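Local coordinates for protein colicin-B (Escherichia coli, PDB 1RH1) that forms channels that depolarize the cytoplasmic membrane of E. coli and closely related bacteria, dissipating cellular energy, at residues S124-E129 against D245-E250. Sequence-based numbering, arbitrary orientation.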
loop_
_atom_site.group_PDB
_atom_site.type_symbol
_atom_site.label_atom_id
_atom_site.label_comp_id
_atom_site.label_asym_id
_atom_site.label_seq_id
_atom_site.Cartn_x
_atom_site.Cartn_y
_atom_site.Cartn_z
ATOM N N SER A 124 -13.869 2.434 -15.306
ATOM C CA SER A 124 -13.729 3.502 -16.296
ATOM C C SER A 124 -15.006 4.180 -16.783
ATOM O O SER A 124 -16.007 3.493 -16.942
ATOM C CB SER A 124 -12.998 2.966 -17.531
ATOM O OG SER A 124 -13.731 1.913 -18.145
ATOM N N PHE A 125 -14.987 5.500 -17.039
ATOM C CA PHE A 125 -16.121 6.172 -17.637
ATOM C C PHE A 125 -15.807 6.844 -19.001
ATOM O O PHE A 125 -16.694 7.199 -19.791
ATOM C CB PHE A 125 -16.676 7.160 -16.589
ATOM C CG PHE A 125 -15.836 8.323 -16.099
ATOM C CD1 PHE A 125 -15.854 9.534 -16.790
ATOM C CD2 PHE A 125 -15.040 8.183 -14.968
ATOM C CE1 PHE A 125 -15.072 10.590 -16.353
ATOM C CE2 PHE A 125 -14.264 9.245 -14.543
ATOM C CZ PHE A 125 -14.280 10.442 -15.238
ATOM N N ALA A 126 -14.514 6.976 -19.349
ATOM C CA ALA A 126 -14.047 7.469 -20.650
ATOM C C ALA A 126 -12.673 6.913 -20.933
ATOM O O ALA A 126 -11.852 6.787 -20.024
ATOM C CB ALA A 126 -13.879 8.953 -20.704
ATOM N N ARG A 127 -12.482 6.566 -22.215
ATOM C CA ARG A 127 -11.261 6.000 -22.806
ATOM C C ARG A 127 -10.541 7.056 -23.622
ATOM O O ARG A 127 -11.155 7.747 -24.427
ATOM C CB ARG A 127 -11.598 4.838 -23.734
ATOM C CG ARG A 127 -10.398 4.097 -24.323
ATOM C CD ARG A 127 -10.803 2.913 -25.184
ATOM N NE ARG A 127 -11.659 3.354 -26.275
ATOM C CZ ARG A 127 -11.201 3.576 -27.516
ATOM N NH1 ARG A 127 -9.917 3.385 -27.826
ATOM N NH2 ARG A 127 -12.016 4.077 -28.450
ATOM N N LEU A 128 -9.234 7.174 -23.424
ATOM C CA LEU A 128 -8.414 8.167 -24.096
ATOM C C LEU A 128 -7.444 7.756 -25.222
ATOM O O LEU A 128 -6.530 6.921 -25.098
ATOM C CB LEU A 128 -7.650 8.900 -23.005
ATOM C CG LEU A 128 -8.254 10.108 -22.324
ATOM C CD1 LEU A 128 -9.670 9.906 -21.835
ATOM C CD2 LEU A 128 -7.342 10.402 -21.193
ATOM N N GLU A 129 -7.656 8.412 -26.365
ATOM C CA GLU A 129 -6.791 8.260 -27.523
ATOM C C GLU A 129 -5.512 8.992 -27.195
ATOM O O GLU A 129 -5.605 10.092 -26.641
ATOM C CB GLU A 129 -7.372 8.899 -28.740
ATOM C CG GLU A 129 -8.690 8.240 -29.070
ATOM C CD GLU A 129 -9.413 8.814 -30.276
ATOM O OE1 GLU A 129 -10.254 8.111 -30.844
ATOM O OE2 GLU A 129 -9.151 9.962 -30.645
ATOM N N ASP A 245 -12.700 15.587 -28.512
ATOM C CA ASP A 245 -11.859 14.814 -29.393
ATOM C C ASP A 245 -10.762 14.185 -28.536
ATOM O O ASP A 245 -10.133 14.813 -27.673
ATOM C CB ASP A 245 -11.301 15.736 -30.488
ATOM C CG ASP A 245 -12.356 16.290 -31.463
ATOM O OD1 ASP A 245 -13.218 15.525 -31.905
ATOM O OD2 ASP A 245 -12.317 17.484 -31.795
ATOM N N GLY A 246 -10.632 12.869 -28.742
ATOM C CA GLY A 246 -9.656 12.046 -28.044
ATOM C C GLY A 246 -10.118 11.496 -26.707
ATOM O O GLY A 246 -9.282 10.993 -25.943
ATOM N N VAL A 247 -11.437 11.652 -26.443
ATOM C CA VAL A 247 -12.118 11.212 -25.223
ATOM C C VAL A 247 -13.367 10.469 -25.657
ATOM O O VAL A 247 -14.442 11.022 -25.913
ATOM C CB VAL A 247 -12.541 12.410 -24.293
ATOM C CG1 VAL A 247 -13.440 11.967 -23.141
ATOM C CG2 VAL A 247 -11.313 12.974 -23.614
ATOM N N ILE A 248 -13.163 9.160 -25.731
ATOM C CA ILE A 248 -14.205 8.226 -26.101
ATOM C C ILE A 248 -14.948 7.878 -24.800
ATOM O O ILE A 248 -14.357 7.334 -23.860
ATOM C CB ILE A 248 -13.558 6.952 -26.735
ATOM C CG1 ILE A 248 -12.428 7.248 -27.724
ATOM C CG2 ILE A 248 -14.697 6.195 -27.420
ATOM C CD1 ILE A 248 -12.875 7.803 -29.064
ATOM N N SER A 249 -16.245 8.183 -24.693
ATOM C CA SER A 249 -17.003 7.856 -23.481
ATOM C C SER A 249 -17.513 6.435 -23.484
ATOM O O SER A 249 -18.454 6.106 -24.209
ATOM C CB SER A 249 -18.208 8.788 -23.303
ATOM O OG SER A 249 -17.938 9.699 -22.241
ATOM N N GLU A 250 -16.878 5.576 -22.683
ATOM C CA GLU A 250 -17.282 4.167 -22.616
ATOM C C GLU A 250 -17.244 3.687 -21.180
ATOM O O GLU A 250 -16.217 3.882 -20.529
ATOM C CB GLU A 250 -16.350 3.235 -23.391
ATOM C CG GLU A 250 -15.969 3.588 -24.831
ATOM C CD GLU A 250 -14.821 2.735 -25.392
ATOM O OE1 GLU A 250 -14.019 2.204 -24.607
ATOM O OE2 GLU A 250 -14.728 2.600 -26.621
#
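Arg-127 and Glu-250 meet because the arginine sets CG anti to its backbone N (chi1 -175°) and then bends at chi3 (58°), while Glu-250 stretches out beyond CG. OE1 of Glu-250 comes in at the guanidinium edge, near its plane, the two flat groups turned 28° apart, and forms a salt bridge 3.1 Å from NE of Arg-127; NE also gives OE2 a weak hydrogen bond. Arginine suits this partly exposed face, since its long chain also lies alongside Ile-248, whose CG1 packs 3.3 Å from NH2 of Arg-127. CD1 of Ile-248 lies 3.2 Å from OE1 of Glu-129, whose side chain crosses it at about a right angle.

Beneath these side chains, Arg-127 and Ile-248 form an antiparallel hydrogen-bonded pair, N of Arg-127 to O of Ile-248 at 2.6 Å and N of Ile-248 to O of Arg-127 at 2.8 Å. Further on, N of Glu-129 donates to O of Gly-246 from above the carbonyl plane; glycine readily adopts the positive phi found there.

On the opposite face, Leu-128 and Val-247 lie side by side, CD1 of Leu-128 3.9 Å from CG2 of Val-247. The methyl of Ala-126 also touches Val-247; short apolar branches suit this layer, where Leu-141 of another sheet packs on Leu-128 and Val-247. Phe-125 and Ala-126 both face Met-182 in a classic beta bulge. Strand 121-128, which also pairs with strands 179-186 and 252-256, thus gains two-residue strand 247-248 in an antiparallel sheet of the colicin's N-terminal part.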